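Local coordinates for ectonucleoside triphosphate diphosphohydrolase 4 (Homo sapiens, PDB 6WG5), which belongs to the GDA1/CD39 nucleoside phosphatase family, whose members share the fold of the actin-like ATPase clan, at residues A[284-289]-A[446-451]; A[279-284]-A[355-360]. All blocks are in the same frame, centred on the assembly; numbering follows the deposited sequence.

Interaction 1 (A[284-289]-A[446-451]). With NAG (2-acetamido-2-deoxy-beta-D-glucopyranose), chain B.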
loop_
_atom_site.group_PDB
_atom_site.type_symbol
_atom_site.label_atom_id
_atom_site.label_comp_id
_atom_site.label_asym_id
_atom_site.label_seq_id
_atom_site.Cartn_x
_atom_site.Cartn_y
_atom_site.Cartn_z
ATOM N N ASN A 284 14.713 -4.226 4.344
ATOM C CA ASN A 284 15.998 -3.583 4.594
ATOM C C ASN A 284 16.142 -3.170 6.055
ATOM O O ASN A 284 17.201 -3.374 6.661
ATOM C CB ASN A 284 16.160 -2.374 3.673
ATOM C CG ASN A 284 16.253 -2.763 2.208
ATOM O OD1 ASN A 284 16.728 -3.846 1.869
ATOM N ND2 ASN A 284 15.799 -1.875 1.331
ATOM N N ALA A 285 15.092 -2.587 6.640
ATOM C CA ALA A 285 15.153 -2.201 8.047
ATOM C C ALA A 285 15.427 -3.407 8.937
ATOM O O ALA A 285 16.221 -3.323 9.881
ATOM C CB ALA A 285 13.853 -1.518 8.466
ATOM N N ALA A 286 14.774 -4.537 8.654
ATOM C CA ALA A 286 15.017 -5.741 9.442
ATOM C C ALA A 286 16.475 -6.167 9.349
ATOM O O ALA A 286 17.087 -6.536 10.358
ATOM C CB ALA A 286 14.095 -6.869 8.981
ATOM N N ARG A 287 17.050 -6.121 8.145
ATOM C CA ARG A 287 18.452 -6.489 7.984
ATOM C C ARG A 287 19.356 -5.556 8.777
ATOM O O ARG A 287 20.350 -5.996 9.368
ATOM C CB ARG A 287 18.830 -6.480 6.501
ATOM C CG ARG A 287 20.321 -6.675 6.222
ATOM C CD ARG A 287 20.798 -8.074 6.586
ATOM N NE ARG A 287 22.256 -8.160 6.589
ATOM C CZ ARG A 287 22.946 -9.268 6.846
ATOM N NH1 ARG A 287 22.317 -10.405 7.116
ATOM N NH2 ARG A 287 24.274 -9.239 6.833
ATOM N N GLN A 288 19.031 -4.262 8.801
ATOM C CA GLN A 288 19.851 -3.318 9.551
ATOM C C GLN A 288 19.737 -3.560 11.050
ATOM O O GLN A 288 20.740 -3.519 11.771
ATOM C CB GLN A 288 19.452 -1.882 9.202
ATOM C CG GLN A 288 20.327 -0.823 9.856
ATOM C CD GLN A 288 21.794 -0.976 9.495
ATOM O OE1 GLN A 288 22.166 -0.919 8.322
ATOM N NE2 GLN A 288 22.634 -1.183 10.505
ATOM N N ARG A 289 18.522 -3.818 11.539
ATOM C CA ARG A 289 18.354 -4.147 12.951
ATOM C C ARG A 289 19.100 -5.427 13.301
ATOM O O ARG A 289 19.642 -5.561 14.405
ATOM C CB ARG A 289 16.867 -4.282 13.278
ATOM C CG ARG A 289 16.067 -2.997 13.100
ATOM C CD ARG A 289 14.579 -3.276 13.158
ATOM N NE ARG A 289 14.239 -4.041 14.351
ATOM C CZ ARG A 289 13.184 -4.839 14.462
ATOM N NH1 ARG A 289 12.971 -5.493 15.596
ATOM N NH2 ARG A 289 12.347 -4.995 13.445
ATOM N N SER A 446 14.052 -13.038 1.924
ATOM C CA SER A 446 13.120 -14.135 1.678
ATOM C C SER A 446 12.699 -14.795 2.985
ATOM O O SER A 446 11.526 -15.143 3.163
ATOM C CB SER A 446 13.752 -15.161 0.738
ATOM O OG SER A 446 14.887 -15.762 1.330
ATOM N N ALA A 447 13.643 -14.972 3.913
ATOM C CA ALA A 447 13.318 -15.562 5.208
ATOM C C ALA A 447 12.489 -14.607 6.055
ATOM O O ALA A 447 11.535 -15.025 6.721
ATOM C CB ALA A 447 14.600 -15.942 5.943
ATOM N N TRP A 448 12.848 -13.324 6.054
ATOM C CA TRP A 448 12.050 -12.327 6.756
ATOM C C TRP A 448 10.634 -12.280 6.194
ATOM O O TRP A 448 9.653 -12.263 6.947
ATOM C CB TRP A 448 12.729 -10.962 6.650
ATOM C CG TRP A 448 11.990 -9.856 7.331
ATOM C CD1 TRP A 448 11.322 -8.828 6.733
ATOM C CD2 TRP A 448 11.845 -9.661 8.744
ATOM N NE1 TRP A 448 10.774 -8.001 7.685
ATOM C CE2 TRP A 448 11.078 -8.491 8.927
ATOM C CE3 TRP A 448 12.290 -10.360 9.869
ATOM C CZ2 TRP A 448 10.742 -8.010 10.188
ATOM C CZ3 TRP A 448 11.959 -9.877 11.123
ATOM C CH2 TRP A 448 11.191 -8.713 11.271
ATOM N N MET A 449 10.511 -12.271 4.867
ATOM C CA MET A 449 9.195 -12.324 4.238
ATOM C C MET A 449 8.409 -13.533 4.728
ATOM O O MET A 449 7.231 -13.424 5.085
ATOM C CB MET A 449 9.353 -12.372 2.716
ATOM C CG MET A 449 8.097 -12.021 1.939
ATOM S SD MET A 449 7.850 -13.075 0.491
ATOM C CE MET A 449 7.087 -14.502 1.254
ATOM N N PHE A 450 9.057 -14.699 4.757
ATOM C CA PHE A 450 8.370 -15.928 5.136
ATOM C C PHE A 450 7.881 -15.871 6.578
ATOM O O PHE A 450 6.766 -16.311 6.882
ATOM C CB PHE A 450 9.305 -17.120 4.934
ATOM C CG PHE A 450 8.668 -18.449 5.224
ATOM C CD1 PHE A 450 8.034 -19.160 4.223
ATOM C CD2 PHE A 450 8.707 -18.987 6.499
ATOM C CE1 PHE A 450 7.447 -20.383 4.488
ATOM C CE2 PHE A 450 8.122 -20.208 6.770
ATOM C CZ PHE A 450 7.492 -20.908 5.762
ATOM N N GLU A 451 8.703 -15.331 7.481
ATOM C CA GLU A 451 8.363 -15.327 8.899
ATOM C C GLU A 451 7.330 -14.258 9.231
ATOM O O GLU A 451 6.386 -14.521 9.983
ATOM C CB GLU A 451 9.625 -15.125 9.737
ATOM C CG GLU A 451 10.527 -16.344 9.787
ATOM C CD GLU A 451 9.876 -17.515 10.496
ATOM O OE1 GLU A 451 8.970 -17.279 11.320
ATOM O OE2 GLU A 451 10.261 -18.672 10.229
HETATM C C1 NAG B . 11.483 -4.051 19.051
HETATM C C2 NAG B . 11.531 -2.576 18.642
HETATM C C3 NAG B . 12.685 -1.858 19.345
HETATM C C4 NAG B . 12.671 -2.117 20.846
HETATM C C5 NAG B . 12.593 -3.611 21.121
HETATM C C6 NAG B . 12.444 -3.941 22.588
HETATM C C7 NAG B . 10.788 -1.802 16.429
HETATM C C8 NAG B . 11.109 -1.758 14.966
HETATM N N2 NAG B . 11.669 -2.446 17.200
HETATM O O3 NAG B . 12.581 -0.461 19.095
HETATM O O4 NAG B . 13.877 -1.625 21.421
HETATM O O5 NAG B . 11.443 -4.154 20.464
HETATM O O6 NAG B . 12.051 -5.294 22.772
HETATM O O7 NAG B . 9.777 -1.281 16.890
#
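Trp448, with chi1 at 180° and chi2 at -109°, extends its indole from helix 436-456 and turns one face of it onto CB of Ala286. The methyl sits over the line where the two rings fuse, 3.4 Å from CE2 of Trp448, and lies 18° off the normal of the five-membered ring. That position defines a CH-pi contact, with CB of Ala286 3.6 Å from the ring centroid. The CA atoms of Ala286 and Trp448 are 7.7 Å apart, a gap bridged by the indole. Helix 283-296 follows strand 270-279 of a mixed six-stranded sheet in this actin-like fold, and the indole joins it to helix 436-456. NE1 of Trp448 is satisfied by the backbone O of Phe281. One helical turn after Ala286, Arg289 sends CG anti to its carbonyl carbon and bends at chi3. Its NH2 stays 4.5 Å from CH2 of Trp448, in an oblique approach. The acetyl methyl C8 of the N-acetylglucosamine lies 3.7 Å above the plane of the Arg289 guanidinium, over its centre. The polar end of Arg289 is held by the carbonyls of Phe355 and Gly280.

Interaction 2 (A[279-284]-A[355-360]). With NAG (2-acetamido-2-deoxy-beta-D-glucopyranose), chain B.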
loop_
_atom_site.group_PDB
_atom_site.type_symbol
_atom_site.label_atom_id
_atom_site.label_comp_id
_atom_site.label_asym_id
_atom_site.label_seq_id
_atom_site.Cartn_x
_atom_site.Cartn_y
_atom_site.Cartn_z
ATOM N N LEU A 279 6.669 0.406 11.339
ATOM C CA LEU A 279 7.939 1.059 11.052
ATOM C C LEU A 279 9.094 0.212 11.568
ATOM O O LEU A 279 9.065 -0.274 12.702
ATOM C CB LEU A 279 7.977 2.447 11.692
ATOM C CG LEU A 279 7.552 3.638 10.828
ATOM C CD1 LEU A 279 8.658 4.000 9.847
ATOM C CD2 LEU A 279 6.247 3.357 10.091
ATOM N N GLY A 280 10.116 0.042 10.737
ATOM C CA GLY A 280 11.259 -0.763 11.108
ATOM C C GLY A 280 11.076 -2.249 10.908
ATOM O O GLY A 280 11.893 -3.029 11.408
ATOM N N PHE A 281 10.027 -2.668 10.198
ATOM C CA PHE A 281 9.778 -4.078 9.923
ATOM C C PHE A 281 9.768 -4.372 8.427
ATOM O O PHE A 281 9.257 -5.415 8.005
ATOM C CB PHE A 281 8.468 -4.517 10.577
ATOM C CG PHE A 281 8.512 -4.479 12.075
ATOM C CD1 PHE A 281 8.766 -5.629 12.804
ATOM C CD2 PHE A 281 8.330 -3.287 12.755
ATOM C CE1 PHE A 281 8.820 -5.594 14.185
ATOM C CE2 PHE A 281 8.383 -3.245 14.136
ATOM C CZ PHE A 281 8.630 -4.399 14.853
ATOM N N GLY A 282 10.322 -3.474 7.614
ATOM C CA GLY A 282 10.558 -3.773 6.222
ATOM C C GLY A 282 11.792 -4.635 6.041
ATOM O O GLY A 282 12.562 -4.869 6.970
ATOM N N GLY A 283 11.976 -5.114 4.811
ATOM C CA GLY A 283 13.083 -6.018 4.542
ATOM C C GLY A 283 14.427 -5.410 4.891
ATOM O O GLY A 283 15.209 -5.990 5.649
ATOM N N ASN A 284 14.713 -4.226 4.344
ATOM C CA ASN A 284 15.998 -3.583 4.594
ATOM C C ASN A 284 16.142 -3.170 6.055
ATOM O O ASN A 284 17.201 -3.374 6.661
ATOM C CB ASN A 284 16.160 -2.374 3.673
ATOM C CG ASN A 284 16.253 -2.763 2.208
ATOM O OD1 ASN A 284 16.728 -3.846 1.869
ATOM N ND2 ASN A 284 15.799 -1.875 1.331
ATOM N N PHE A 355 13.250 -10.279 15.976
ATOM C CA PHE A 355 13.111 -8.944 15.411
ATOM C C PHE A 355 11.697 -8.639 14.942
ATOM O O PHE A 355 11.408 -7.480 14.626
ATOM C CB PHE A 355 14.104 -8.771 14.263
ATOM C CG PHE A 355 15.534 -8.881 14.699
ATOM C CD1 PHE A 355 16.236 -7.759 15.104
ATOM C CD2 PHE A 355 16.167 -10.111 14.737
ATOM C CE1 PHE A 355 17.547 -7.860 15.518
ATOM C CE2 PHE A 355 17.478 -10.216 15.152
ATOM C CZ PHE A 355 18.168 -9.090 15.545
ATOM N N MET A 356 10.816 -9.640 14.886
ATOM C CA MET A 356 9.398 -9.363 14.697
ATOM C C MET A 356 8.771 -8.760 15.944
ATOM O O MET A 356 7.691 -8.165 15.859
ATOM C CB MET A 356 8.664 -10.640 14.301
ATOM C CG MET A 356 9.103 -11.194 12.961
ATOM S SD MET A 356 7.965 -12.427 12.316
ATOM C CE MET A 356 8.210 -13.759 13.488
ATOM N N ASN A 357 9.426 -8.892 17.097
ATOM C CA ASN A 357 8.996 -8.220 18.322
ATOM C C ASN A 357 7.633 -8.728 18.788
ATOM O O ASN A 357 6.821 -7.982 19.340
ATOM C CB ASN A 357 8.985 -6.700 18.125
ATOM C CG ASN A 357 10.288 -6.054 18.541
ATOM O OD1 ASN A 357 11.281 -6.738 18.791
ATOM N ND2 ASN A 357 10.294 -4.731 18.619
ATOM N N LYS A 358 7.387 -10.019 18.583
ATOM C CA LYS A 358 6.121 -10.611 18.991
ATOM C C LYS A 358 6.041 -10.723 20.507
ATOM O O LYS A 358 7.040 -10.985 21.182
ATOM C CB LYS A 358 5.947 -11.993 18.363
ATOM C CG LYS A 358 5.679 -11.971 16.866
ATOM C CD LYS A 358 5.356 -13.360 16.322
ATOM C CE LYS A 358 3.968 -13.838 16.741
ATOM N NZ LYS A 358 2.880 -13.039 16.114
ATOM N N THR A 359 4.841 -10.521 21.040
ATOM C CA THR A 359 4.549 -10.730 22.451
ATOM C C THR A 359 3.716 -11.998 22.605
ATOM O O THR A 359 3.378 -12.674 21.629
ATOM C CB THR A 359 3.817 -9.522 23.043
ATOM O OG1 THR A 359 2.474 -9.479 22.545
ATOM C CG2 THR A 359 4.530 -8.227 22.680
ATOM N N ASN A 360 3.386 -12.326 23.850
ATOM C CA ASN A 360 2.546 -13.478 24.144
ATOM C C ASN A 360 1.064 -13.132 24.175
ATOM O O ASN A 360 0.238 -14.027 24.384
ATOM C CB ASN A 360 2.961 -14.104 25.479
ATOM C CG ASN A 360 4.268 -14.873 25.381
ATOM O OD1 ASN A 360 4.538 -15.532 24.376
ATOM N ND2 ASN A 360 5.086 -14.789 26.426
HETATM C C1 NAG B . 11.483 -4.051 19.051
HETATM C C2 NAG B . 11.531 -2.576 18.642
HETATM C C3 NAG B . 12.685 -1.858 19.345
HETATM C C4 NAG B . 12.671 -2.117 20.846
HETATM C C5 NAG B . 12.593 -3.611 21.121
HETATM C C6 NAG B . 12.444 -3.941 22.588
HETATM C C7 NAG B . 10.788 -1.802 16.429
HETATM C C8 NAG B . 11.109 -1.758 14.966
HETATM N N2 NAG B . 11.669 -2.446 17.200
HETATM O O3 NAG B . 12.581 -0.461 19.095
HETATM O O4 NAG B . 13.877 -1.625 21.421
HETATM O O5 NAG B . 11.443 -4.154 20.464
HETATM O O6 NAG B . 12.051 -5.294 22.772
HETATM O O7 NAG B . 9.777 -1.281 16.890
#
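Phe281 meets the carbonyls of Phe355 and Met356 and the glycan carried by Asn357, with O of Phe355 and the sugar's C8 on one side of its ring plane and O of Met356 on the other, all oblique. Its chi1 of -66° sets CG anti to the carbonyl carbon, and this puts the CE1 corner beside two carbonyl oxygens. CE1 of Phe281 is 3.2 Å from O of Phe355 and 3.3 Å from O of Met356, and neither is a hydrogen bond. At the far end, CZ of Phe281 comes within 4.0 Å of CB of Asn357, which lies at the ring edge near its plane. The CE2 corner of Phe281 lies 3.2 Å from C8 of the N-acetylglucosamine, whose methyl is oblique by CE2 and CZ; at 2.60 Å resolution this closeness should not be over-read. That sugar is bonded to ND2 of Asn357 through its C1, at 1.4 Å, in an Asn-Lys-Thr sequon. With chi1 near -93°, Asn357 carries its amide on past the CZ end to the sugar, and ND2 also donates to OD1 of Asn367. Gly280, at a positive phi of 83° suited to glycine, brings the backbone close to the acetyl group, whose C8 is 3.4 Å from O of Leu279. The Phe355 ring turns from Phe281 to make a cation-pi contact with Arg293. Gly282 is the N-cap of helix 283-296, so the turn connects strand 270-279 to that helix, while Thr230 of strand 229-235 hydrogen-bonds to O of Phe281 and Met356 rests on helix 436-456.

How the interactions relate
Interaction 1 and interaction 2 share Asn284, lie on one side of the chain's centre, and have centres about 8 Å apart; their segments alternate along the sequence. Arg289 of interaction 1 ties both halves of interaction 2 together: its NH1 is 2.7 Å from O of Phe355, and its NH2 is 2.9 Å from O of Gly280, both probable hydrogen bonds. The same side chain makes a cation-pi contact with Phe281. Packing adds to this, with CH2 of Trp448 3.6 Å from O of Phe355 and SD of Met356 3.5 Å from O of Glu451. The N-acetylglucosamine touches both contacts; being a covalent surface glycan, it marks no binding pocket.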